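Long-range contacts in pyrrolysyl-tRNA synthetase (Desulfitobacterium hafniense, PDB 3DSQ), which probably catalyses the ATP-dependent attachment of pyrrolysine to its cognate tRNA, working as a homodimeric class II aminoacyl-tRNA synthetase: residues K79-F89 / M194-A202; V92-L103 / K124-L135. All blocks are in the same frame, centred on the assembly; numbering follows the deposited sequence.

Both contacts belong to the class II synthetase core and pack against the same central sheet with different chemistry. Contact 1 is partly buried: two helices, 72-85 and 187-201, lie next to each other on the sheet and meet through methyls, methylenes and aromatic rings, with no hydrogen bond between the segments. Contact 2 has the larger share of buried residues and combines backbone and side-chain hydrogen bonds with apolar packing round Ile98, pairing two short strands and fastening the chain after strand 90-91 to Arg128 and Asn134. The segments 79-89 and 92-103 nearly adjoin in sequence, yet the centres of the contacts are about 24 Å apart. Each also reaches the second subunit.

Contact 1 of 2, residues K79-F89 / M194-A202; sequences KLAKALHQQGF and MARWVLEAA
Leu80, Ala83 and Ala201 close the seam between helices 72-85 and 187-201, which lie side by side on the mixed central sheet of the class II synthetase core. The short helical segments cross at 139°, their axes 9.2 Å apart at closest approach. Two alanines face each other here: Ala83 CB meets Ala201 CB at 3.7 Å, methyl to methyl. Leu80 presents one branch, its CD2, which sits 3.9 Å from Ala201 CB and also touches Val198 CG1 and Ala202 CB. At the end of helix 187-201, the Lys79 chain bends at its second torsion (chi2 71°) and brings CG and CE alongside Ala201 O, a contact so short that its detail is doubtful.

Helix 72-85 stops in a Schellman motif, with Phe89 N bonded to Leu84 O and Gly88 N, at positive phi, to His85 O. A helix leading into strand 90-91 beside the second subunit is consistent with class II motif 1. This turn delivers Gln87 and Phe89 to Trp197. The amide of Gln87 stacks on one face of the indole, the planes 20° apart, and its CG stands 3.9 Å from the centroid of the five-membered ring in a CH-pi contact. Gln87 OE1 lies 3.4 Å from Trp197 NE1, too poorly angled for a hydrogen bond. Phe89 meets the indole obliquely, CE1 lying 3.7 Å from Trp197 CZ3. With an alanine in place of Trp197, the Gln87 amide would probably lose the surface it stacks on and be freer to turn, while Phe89 would be left with a gap at its edge. Met194 CE comes to the next part of that rim, near the ring plane, 3.4 Å from Phe89 CE2, and Met194 and Val198 also rest on strands 171-180 and 250-256.

Contact 2 of 2, residues V92-L103 / K124-L135; sequences VVTPTIITKSAL and KKCLRPMLAPNL
Ile98 and Cys126 form the hydrogen-bonded pair of a two-stranded antiparallel ribbon, strands 97-99 and 125-127, with non-hydrogen-bonded pairs Ile97-Leu127 and Thr99-Lys125 before and after it. The ribbon is prolonged by Arg128 N to Thr96 O, 2.8 Å and almost straight (175°), and by Lys100 N to Lys124 O. Pro95, just upstream, probably corresponds to the motif 1 proline of class II synthetases, and its neighbours face the second subunit: Thr96 OG1 bonds to Glu171 of that chain.

On the Cys126 face of the ribbon, Ile98 sets CG1 between its backbone N and carbonyl carbon (chi1 65°), carrying CG1 to 3.9 Å from Cys126 SG, while CD1 reaches Pro129 CD at 4.0 Å. Leu103 CD2 comes to the same proline, 3.8 Å from its CG.

The extended Arg128 chain passes Thr96 obliquely, and Thr96 CG2 lies over one face of the guanidinium; Leu131 CD2 covers the opposite one. Sandwiched between these two methyl groups, the guanidinium has NH1 in a salt bridge with Glu154 and NE bonded to Thr157 O, while the NH1 bond to Pro95 O is weak. Glu154 also takes Thr94 OG1. From helix 132-142, Asn134 donates ND2 to Thr94 OG1 (2.9 Å), nearly in its own amide plane, and more weakly to Pro95 O, 2.8 Å from the same ND2.

Contact 1 of 2, residues K79-F89 / M194-A202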
loop_
_atom_site.group_PDB
_atom_site.type_symbol
_atom_site.label_atom_id
_atom_site.label_comp_id
_atom_site.label_asym_id
_atom_site.label_seq_id
_atom_site.Cartn_x
_atom_site.Cartn_y
_atom_site.Cartn_z
ATOM N N LYS B 79 -3.461 12.958 2.220
ATOM C CA LYS B 79 -4.278 13.948 2.921
ATOM C C LYS B 79 -4.538 13.565 4.374
ATOM O O LYS B 79 -4.401 14.386 5.281
ATOM C CB LYS B 79 -5.618 14.109 2.193
ATOM C CG LYS B 79 -6.634 15.037 2.869
ATOM C CD LYS B 79 -6.235 16.512 2.797
ATOM C CE LYS B 79 -7.267 17.386 3.507
ATOM N NZ LYS B 79 -6.933 18.842 3.474
ATOM N N LEU B 80 -4.919 12.312 4.592
ATOM C CA LEU B 80 -5.208 11.830 5.934
ATOM C C LEU B 80 -3.947 11.727 6.787
ATOM O O LEU B 80 -3.965 12.064 7.968
ATOM C CB LEU B 80 -5.907 10.467 5.867
ATOM C CG LEU B 80 -7.259 10.399 5.148
ATOM C CD1 LEU B 80 -7.791 8.966 5.188
ATOM C CD2 LEU B 80 -8.248 11.339 5.810
ATOM N N ALA B 81 -2.853 11.271 6.186
ATOM C CA ALA B 81 -1.596 11.122 6.910
ATOM C C ALA B 81 -1.080 12.465 7.428
ATOM O O ALA B 81 -0.742 12.594 8.605
ATOM C CB ALA B 81 -0.548 10.471 6.012
ATOM N N LYS B 82 -1.012 13.462 6.553
ATOM C CA LYS B 82 -0.544 14.786 6.964
ATOM C C LYS B 82 -1.380 15.346 8.110
ATOM O O LYS B 82 -0.843 15.879 9.076
ATOM C CB LYS B 82 -0.572 15.759 5.778
ATOM C CG LYS B 82 0.453 15.420 4.708
ATOM C CD LYS B 82 0.446 16.414 3.567
ATOM C CE LYS B 82 1.562 16.104 2.581
ATOM N NZ LYS B 82 1.575 17.076 1.449
ATOM N N ALA B 83 -2.695 15.211 8.008
ATOM C CA ALA B 83 -3.589 15.713 9.041
ATOM C C ALA B 83 -3.350 15.073 10.410
ATOM O O ALA B 83 -3.519 15.719 11.445
ATOM C CB ALA B 83 -5.039 15.515 8.616
ATOM N N LEU B 84 -2.949 13.807 10.423
ATOM C CA LEU B 84 -2.703 13.132 11.693
ATOM C C LEU B 84 -1.296 13.415 12.218
ATOM O O LEU B 84 -1.055 13.393 13.422
ATOM C CB LEU B 84 -2.937 11.630 11.535
ATOM C CG LEU B 84 -4.409 11.296 11.285
ATOM C CD1 LEU B 84 -4.591 9.809 10.992
ATOM C CD2 LEU B 84 -5.207 11.702 12.510
ATOM N N HIS B 85 -0.372 13.679 11.301
ATOM C CA HIS B 85 1.000 14.006 11.668
ATOM C C HIS B 85 0.943 15.350 12.397
ATOM O O HIS B 85 1.686 15.591 13.350
ATOM C CB HIS B 85 1.867 14.148 10.413
ATOM C CG HIS B 85 2.064 12.873 9.657
ATOM N ND1 HIS B 85 2.393 12.849 8.318
ATOM C CD2 HIS B 85 2.009 11.578 10.054
ATOM C CE1 HIS B 85 2.530 11.594 7.923
ATOM N NE2 HIS B 85 2.303 10.806 8.958
ATOM N N GLN B 86 0.039 16.214 11.940
ATOM C CA GLN B 86 -0.130 17.543 12.522
ATOM C C GLN B 86 -0.779 17.458 13.897
ATOM O O GLN B 86 -0.793 18.434 14.646
ATOM C CB GLN B 86 -0.970 18.428 11.589
ATOM C CG GLN B 86 -0.397 18.518 10.183
ATOM C CD GLN B 86 -1.081 19.562 9.314
ATOM O OE1 GLN B 86 -2.279 19.816 9.448
ATOM N NE2 GLN B 86 -0.320 20.162 8.403
ATOM N N GLN B 87 -1.311 16.286 14.229
ATOM C CA GLN B 87 -1.937 16.076 15.525
ATOM C C GLN B 87 -1.047 15.185 16.381
ATOM O O GLN B 87 -1.496 14.586 17.359
ATOM C CB GLN B 87 -3.310 15.440 15.351
ATOM C CG GLN B 87 -4.235 16.259 14.464
ATOM C CD GLN B 87 -4.629 17.589 15.088
ATOM O OE1 GLN B 87 -5.097 18.497 14.399
ATOM N NE2 GLN B 87 -4.452 17.702 16.394
ATOM N N GLY B 88 0.219 15.090 15.993
ATOM C CA GLY B 88 1.170 14.298 16.751
ATOM C C GLY B 88 1.140 12.787 16.585
ATOM O O GLY B 88 1.907 12.090 17.254
ATOM N N PHE B 89 0.276 12.273 15.711
ATOM C CA PHE B 89 0.200 10.831 15.497
ATOM C C PHE B 89 1.393 10.316 14.706
ATOM O O PHE B 89 1.771 10.885 13.684
ATOM C CB PHE B 89 -1.082 10.448 14.751
ATOM C CG PHE B 89 -2.317 10.515 15.593
ATOM C CD1 PHE B 89 -2.973 11.724 15.796
ATOM C CD2 PHE B 89 -2.825 9.366 16.185
ATOM C CE1 PHE B 89 -4.117 11.785 16.573
ATOM C CE2 PHE B 89 -3.973 9.414 16.969
ATOM C CZ PHE B 89 -4.623 10.627 17.162
ATOM N N MET B 194 -10.788 12.217 16.884
ATOM C CA MET B 194 -10.221 11.437 15.791
ATOM C C MET B 194 -11.145 11.427 14.583
ATOM O O MET B 194 -10.715 11.679 13.466
ATOM C CB MET B 194 -9.969 10.001 16.249
ATOM C CG MET B 194 -9.096 9.901 17.482
ATOM S SD MET B 194 -8.777 8.188 17.934
ATOM C CE MET B 194 -7.018 8.152 17.826
ATOM N N ALA B 195 -12.416 11.123 14.811
ATOM C CA ALA B 195 -13.391 11.090 13.729
ATOM C C ALA B 195 -13.405 12.427 12.986
ATOM O O ALA B 195 -13.308 12.478 11.754
ATOM C CB ALA B 195 -14.763 10.792 14.287
ATOM N N ARG B 196 -13.516 13.511 13.747
ATOM C CA ARG B 196 -13.543 14.848 13.172
ATOM C C ARG B 196 -12.281 15.175 12.388
ATOM O O ARG B 196 -12.367 15.671 11.266
ATOM C CB ARG B 196 -13.777 15.884 14.277
ATOM C CG ARG B 196 -15.161 15.781 14.901
ATOM C CD ARG B 196 -15.288 16.645 16.143
ATOM N NE ARG B 196 -16.637 16.608 16.697
ATOM C CZ ARG B 196 -16.951 16.994 17.930
ATOM N NH1 ARG B 196 -16.010 17.448 18.744
ATOM N NH2 ARG B 196 -18.207 16.924 18.348
ATOM N N TRP B 197 -11.115 14.895 12.964
ATOM C CA TRP B 197 -9.855 15.166 12.274
ATOM C C TRP B 197 -9.826 14.458 10.926
ATOM O O TRP B 197 -9.470 15.045 9.904
ATOM C CB TRP B 197 -8.650 14.675 13.085
ATOM C CG TRP B 197 -8.325 15.474 14.307
ATOM C CD1 TRP B 197 -8.334 16.837 14.429
ATOM C CD2 TRP B 197 -7.891 14.961 15.575
ATOM N NE1 TRP B 197 -7.932 17.202 15.691
ATOM C CE2 TRP B 197 -7.655 16.073 16.416
ATOM C CE3 TRP B 197 -7.678 13.669 16.080
ATOM C CZ2 TRP B 197 -7.217 15.933 17.737
ATOM C CZ3 TRP B 197 -7.242 13.530 17.397
ATOM C CH2 TRP B 197 -7.017 14.660 18.209
ATOM N N VAL B 198 -10.198 13.183 10.947
ATOM C CA VAL B 198 -10.209 12.361 9.749
ATOM C C VAL B 198 -11.261 12.782 8.727
ATOM O O VAL B 198 -10.945 13.025 7.557
ATOM C CB VAL B 198 -10.428 10.874 10.116
ATOM C CG1 VAL B 198 -10.584 10.041 8.852
ATOM C CG2 VAL B 198 -9.246 10.368 10.932
ATOM N N LEU B 199 -12.509 12.868 9.170
ATOM C CA LEU B 199 -13.586 13.244 8.273
ATOM C C LEU B 199 -13.386 14.640 7.692
ATOM O O LEU B 199 -13.797 14.911 6.563
ATOM C CB LEU B 199 -14.922 13.134 9.001
ATOM C CG LEU B 199 -15.235 11.693 9.415
ATOM C CD1 LEU B 199 -16.468 11.657 10.286
ATOM C CD2 LEU B 199 -15.424 10.833 8.172
ATOM N N GLU B 200 -12.743 15.523 8.449
ATOM C CA GLU B 200 -12.503 16.869 7.952
ATOM C C GLU B 200 -11.443 16.810 6.863
ATOM O O GLU B 200 -11.573 17.446 5.815
ATOM C CB GLU B 200 -12.036 17.797 9.073
ATOM C CG GLU B 200 -11.754 19.215 8.592
ATOM C CD GLU B 200 -12.963 19.871 7.931
ATOM O OE1 GLU B 200 -12.780 20.892 7.232
ATOM O OE2 GLU B 200 -14.098 19.375 8.109
ATOM N N ALA B 201 -10.393 16.040 7.109
ATOM C CA ALA B 201 -9.336 15.904 6.124
ATOM C C ALA B 201 -9.869 15.183 4.885
ATOM O O ALA B 201 -9.379 15.405 3.780
ATOM C CB ALA B 201 -8.157 15.142 6.716
ATOM N N ALA B 202 -10.873 14.330 5.074
ATOM C CA ALA B 202 -11.464 13.574 3.966
ATOM C C ALA B 202 -12.559 14.331 3.216
ATOM O O ALA B 202 -13.252 13.758 2.372
ATOM C CB ALA B 202 -12.022 12.249 4.477
#

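Contact 2 of 2, residues V92-L103 / K124-L135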
loop_
_atom_site.group_PDB
_atom_site.type_symbol
_atom_site.label_atom_id
_atom_site.label_comp_id
_atom_site.label_asym_id
_atom_site.label_seq_id
_atom_site.Cartn_x
_atom_site.Cartn_y
_atom_site.Cartn_z
ATOM N N VAL B 92 2.944 4.302 11.177
ATOM C CA VAL B 92 3.770 3.094 11.088
ATOM C C VAL B 92 3.349 2.251 9.891
ATOM O O VAL B 92 2.242 2.384 9.384
ATOM C CB VAL B 92 3.656 2.214 12.360
ATOM C CG1 VAL B 92 4.073 3.005 13.573
ATOM C CG2 VAL B 92 2.216 1.680 12.511
ATOM N N VAL B 93 4.254 1.397 9.428
ATOM C CA VAL B 93 3.975 0.512 8.311
ATOM C C VAL B 93 4.469 -0.892 8.701
ATOM O O VAL B 93 5.673 -1.146 8.863
ATOM C CB VAL B 93 4.644 1.024 7.006
ATOM C CG1 VAL B 93 6.152 1.104 7.154
ATOM C CG2 VAL B 93 4.251 0.126 5.858
ATOM N N THR B 94 3.513 -1.801 8.827
ATOM C CA THR B 94 3.773 -3.164 9.279
ATOM C C THR B 94 3.462 -4.281 8.268
ATOM O O THR B 94 2.823 -4.057 7.232
ATOM C CB THR B 94 2.982 -3.419 10.597
ATOM O OG1 THR B 94 1.580 -3.334 10.341
ATOM C CG2 THR B 94 3.334 -2.368 11.657
ATOM N N PRO B 95 3.905 -5.514 8.565
ATOM C CA PRO B 95 3.670 -6.653 7.665
ATOM C C PRO B 95 2.214 -6.869 7.270
ATOM O O PRO B 95 1.299 -6.729 8.084
ATOM C CB PRO B 95 4.203 -7.847 8.462
ATOM C CG PRO B 95 5.237 -7.253 9.353
ATOM C CD PRO B 95 4.583 -5.955 9.795
ATOM N N THR B 96 1.996 -7.197 6.007
ATOM C CA THR B 96 0.654 -7.506 5.556
ATOM C C THR B 96 0.452 -9.014 5.761
ATOM O O THR B 96 -0.669 -9.500 5.731
ATOM C CB THR B 96 0.449 -7.154 4.087
ATOM O OG1 THR B 96 1.371 -7.897 3.289
ATOM C CG2 THR B 96 0.676 -5.656 3.867
ATOM N N ILE B 97 1.544 -9.750 5.954
ATOM C CA ILE B 97 1.439 -11.195 6.211
ATOM C C ILE B 97 1.576 -11.369 7.728
ATOM O O ILE B 97 2.593 -11.004 8.305
ATOM C CB ILE B 97 2.568 -12.007 5.503
ATOM C CG1 ILE B 97 2.450 -11.856 3.987
ATOM C CG2 ILE B 97 2.458 -13.517 5.876
ATOM C CD1 ILE B 97 3.638 -12.371 3.202
ATOM N N ILE B 98 0.542 -11.885 8.380
ATOM C CA ILE B 98 0.603 -12.089 9.830
ATOM C C ILE B 98 0.448 -13.579 10.177
ATOM O O ILE B 98 0.129 -14.391 9.313
ATOM C CB ILE B 98 -0.487 -11.268 10.566
ATOM C CG1 ILE B 98 -1.872 -11.774 10.187
ATOM C CG2 ILE B 98 -0.354 -9.773 10.198
ATOM C CD1 ILE B 98 -2.993 -11.179 11.033
ATOM N N THR B 99 0.675 -13.934 11.439
ATOM C CA THR B 99 0.574 -15.334 11.844
ATOM C C THR B 99 -0.796 -15.715 12.386
ATOM O O THR B 99 -1.611 -14.854 12.752
ATOM C CB THR B 99 1.619 -15.691 12.925
ATOM O OG1 THR B 99 1.286 -15.029 14.153
ATOM C CG2 THR B 99 3.013 -15.260 12.489
ATOM N N LYS B 100 -1.031 -17.025 12.423
ATOM C CA LYS B 100 -2.269 -17.608 12.929
ATOM C C LYS B 100 -2.430 -17.295 14.417
ATOM O O LYS B 100 -3.535 -17.075 14.899
ATOM C CB LYS B 100 -2.241 -19.129 12.710
ATOM C CG LYS B 100 -3.463 -19.876 13.222
ATOM C CD LYS B 100 -3.420 -21.360 12.836
ATOM C CE LYS B 100 -4.697 -22.070 13.276
ATOM N NZ LYS B 100 -4.774 -23.503 12.848
ATOM N N SER B 101 -1.320 -17.262 15.144
ATOM C CA SER B 101 -1.374 -16.976 16.570
ATOM C C SER B 101 -1.841 -15.545 16.796
ATOM O O SER B 101 -2.664 -15.284 17.673
ATOM C CB SER B 101 -0.002 -17.179 17.204
ATOM O OG SER B 101 0.471 -18.493 16.957
ATOM N N ALA B 102 -1.307 -14.618 16.007
ATOM C CA ALA B 102 -1.695 -13.219 16.137
ATOM C C ALA B 102 -3.184 -13.128 15.872
ATOM O O ALA B 102 -3.934 -12.530 16.639
ATOM C CB ALA B 102 -0.933 -12.369 15.140
ATOM N N LEU B 103 -3.609 -13.758 14.786
ATOM C CA LEU B 103 -5.005 -13.747 14.393
ATOM C C LEU B 103 -5.899 -14.333 15.490
ATOM O O LEU B 103 -6.962 -13.785 15.799
ATOM C CB LEU B 103 -5.164 -14.520 13.079
ATOM C CG LEU B 103 -6.352 -14.209 12.161
ATOM C CD1 LEU B 103 -7.553 -15.007 12.589
ATOM C CD2 LEU B 103 -6.653 -12.716 12.173
ATOM N N LYS B 124 0.243 -21.620 8.953
ATOM C CA LYS B 124 0.534 -20.646 9.998
ATOM C C LYS B 124 0.542 -19.182 9.569
ATOM O O LYS B 124 0.670 -18.296 10.411
ATOM C CB LYS B 124 1.893 -20.962 10.617
ATOM C CG LYS B 124 3.041 -20.776 9.635
ATOM C CD LYS B 124 4.393 -21.018 10.280
ATOM C CE LYS B 124 5.528 -20.659 9.321
ATOM N NZ LYS B 124 5.493 -21.457 8.055
ATOM N N LYS B 125 0.417 -18.919 8.273
ATOM C CA LYS B 125 0.449 -17.540 7.794
ATOM C C LYS B 125 -0.766 -17.173 6.962
ATOM O O LYS B 125 -1.334 -18.018 6.268
ATOM C CB LYS B 125 1.715 -17.303 6.964
ATOM C CG LYS B 125 3.007 -17.655 7.673
ATOM C CD LYS B 125 4.215 -17.322 6.808
ATOM C CE LYS B 125 5.519 -17.811 7.443
ATOM N NZ LYS B 125 5.770 -17.214 8.791
ATOM N N CYS B 126 -1.161 -15.906 7.040
ATOM C CA CYS B 126 -2.296 -15.407 6.281
ATOM C C CYS B 126 -2.163 -13.906 6.048
ATOM O O CYS B 126 -1.360 -13.233 6.686
ATOM C CB CYS B 126 -3.608 -15.675 7.028
ATOM S SG CYS B 126 -3.839 -14.729 8.564
ATOM N N LEU B 127 -2.954 -13.387 5.122
ATOM C CA LEU B 127 -2.944 -11.958 4.852
ATOM C C LEU B 127 -3.787 -11.288 5.926
ATOM O O LEU B 127 -4.901 -11.728 6.227
ATOM C CB LEU B 127 -3.529 -11.667 3.463
ATOM C CG LEU B 127 -2.675 -12.141 2.286
ATOM C CD1 LEU B 127 -3.356 -11.837 0.962
ATOM C CD2 LEU B 127 -1.318 -11.457 2.366
ATOM N N ARG B 128 -3.253 -10.227 6.516
ATOM C CA ARG B 128 -3.971 -9.511 7.563
ATOM C C ARG B 128 -5.358 -9.066 7.115
ATOM O O ARG B 128 -5.520 -8.509 6.035
ATOM C CB ARG B 128 -3.168 -8.277 8.022
ATOM C CG ARG B 128 -3.066 -7.156 6.993
ATOM C CD ARG B 128 -2.149 -6.041 7.485
ATOM N NE ARG B 128 -2.060 -4.934 6.534
ATOM C CZ ARG B 128 -1.130 -3.982 6.580
ATOM N NH1 ARG B 128 -0.191 -4.003 7.528
ATOM N NH2 ARG B 128 -1.152 -2.999 5.689
ATOM N N PRO B 129 -6.386 -9.351 7.931
ATOM C CA PRO B 129 -7.758 -8.956 7.608
ATOM C C PRO B 129 -8.010 -7.575 8.213
ATOM O O PRO B 129 -8.975 -6.909 7.872
ATOM C CB PRO B 129 -8.597 -10.033 8.290
ATOM C CG PRO B 129 -7.831 -10.281 9.527
ATOM C CD PRO B 129 -6.381 -10.337 9.029
ATOM N N MET B 130 -7.145 -7.172 9.142
ATOM C CA MET B 130 -7.269 -5.872 9.786
ATOM C C MET B 130 -5.901 -5.454 10.310
ATOM O O MET B 130 -4.968 -6.252 10.319
ATOM C CB MET B 130 -8.292 -5.914 10.934
ATOM C CG MET B 130 -7.788 -6.509 12.235
ATOM S SD MET B 130 -7.829 -8.319 12.300
ATOM C CE MET B 130 -9.365 -8.560 13.175
ATOM N N LEU B 131 -5.788 -4.205 10.747
ATOM C CA LEU B 131 -4.523 -3.672 11.237
ATOM C C LEU B 131 -4.306 -3.840 12.735
ATOM O O LEU B 131 -3.182 -3.746 13.213
ATOM C CB LEU B 131 -4.430 -2.180 10.888
ATOM C CG LEU B 131 -4.458 -1.805 9.407
ATOM C CD1 LEU B 131 -4.487 -0.284 9.282
ATOM C CD2 LEU B 131 -3.231 -2.391 8.694
ATOM N N ALA B 132 -5.383 -4.090 13.472
ATOM C CA ALA B 132 -5.317 -4.224 14.926
ATOM C C ALA B 132 -4.180 -5.051 15.529
ATOM O O ALA B 132 -3.350 -4.516 16.267
ATOM C CB ALA B 132 -6.656 -4.722 15.451
ATOM N N PRO B 133 -4.116 -6.360 15.225
ATOM C CA PRO B 133 -3.034 -7.162 15.806
ATOM C C PRO B 133 -1.643 -6.550 15.720
ATOM O O PRO B 133 -0.880 -6.587 16.687
ATOM C CB PRO B 133 -3.147 -8.504 15.070
ATOM C CG PRO B 133 -3.878 -8.171 13.802
ATOM C CD PRO B 133 -4.890 -7.143 14.247
ATOM N N ASN B 134 -1.313 -5.985 14.568
ATOM C CA ASN B 134 -0.005 -5.373 14.386
ATOM C C ASN B 134 0.180 -4.122 15.239
ATOM O O ASN B 134 1.272 -3.874 15.745
ATOM C CB ASN B 134 0.219 -5.039 12.911
ATOM C CG ASN B 134 0.481 -6.271 12.078
ATOM O OD1 ASN B 134 0.398 -7.403 12.581
ATOM N ND2 ASN B 134 0.803 -6.070 10.801
ATOM N N LEU B 135 -0.883 -3.335 15.389
ATOM C CA LEU B 135 -0.801 -2.118 16.191
ATOM C C LEU B 135 -0.726 -2.498 17.679
ATOM O O LEU B 135 -0.101 -1.806 18.481
ATOM C CB LEU B 135 -2.011 -1.212 15.911
ATOM C CG LEU B 135 -2.161 -0.692 14.467
ATOM C CD1 LEU B 135 -3.342 0.267 14.384
ATOM C CD2 LEU B 135 -0.890 0.018 14.024
#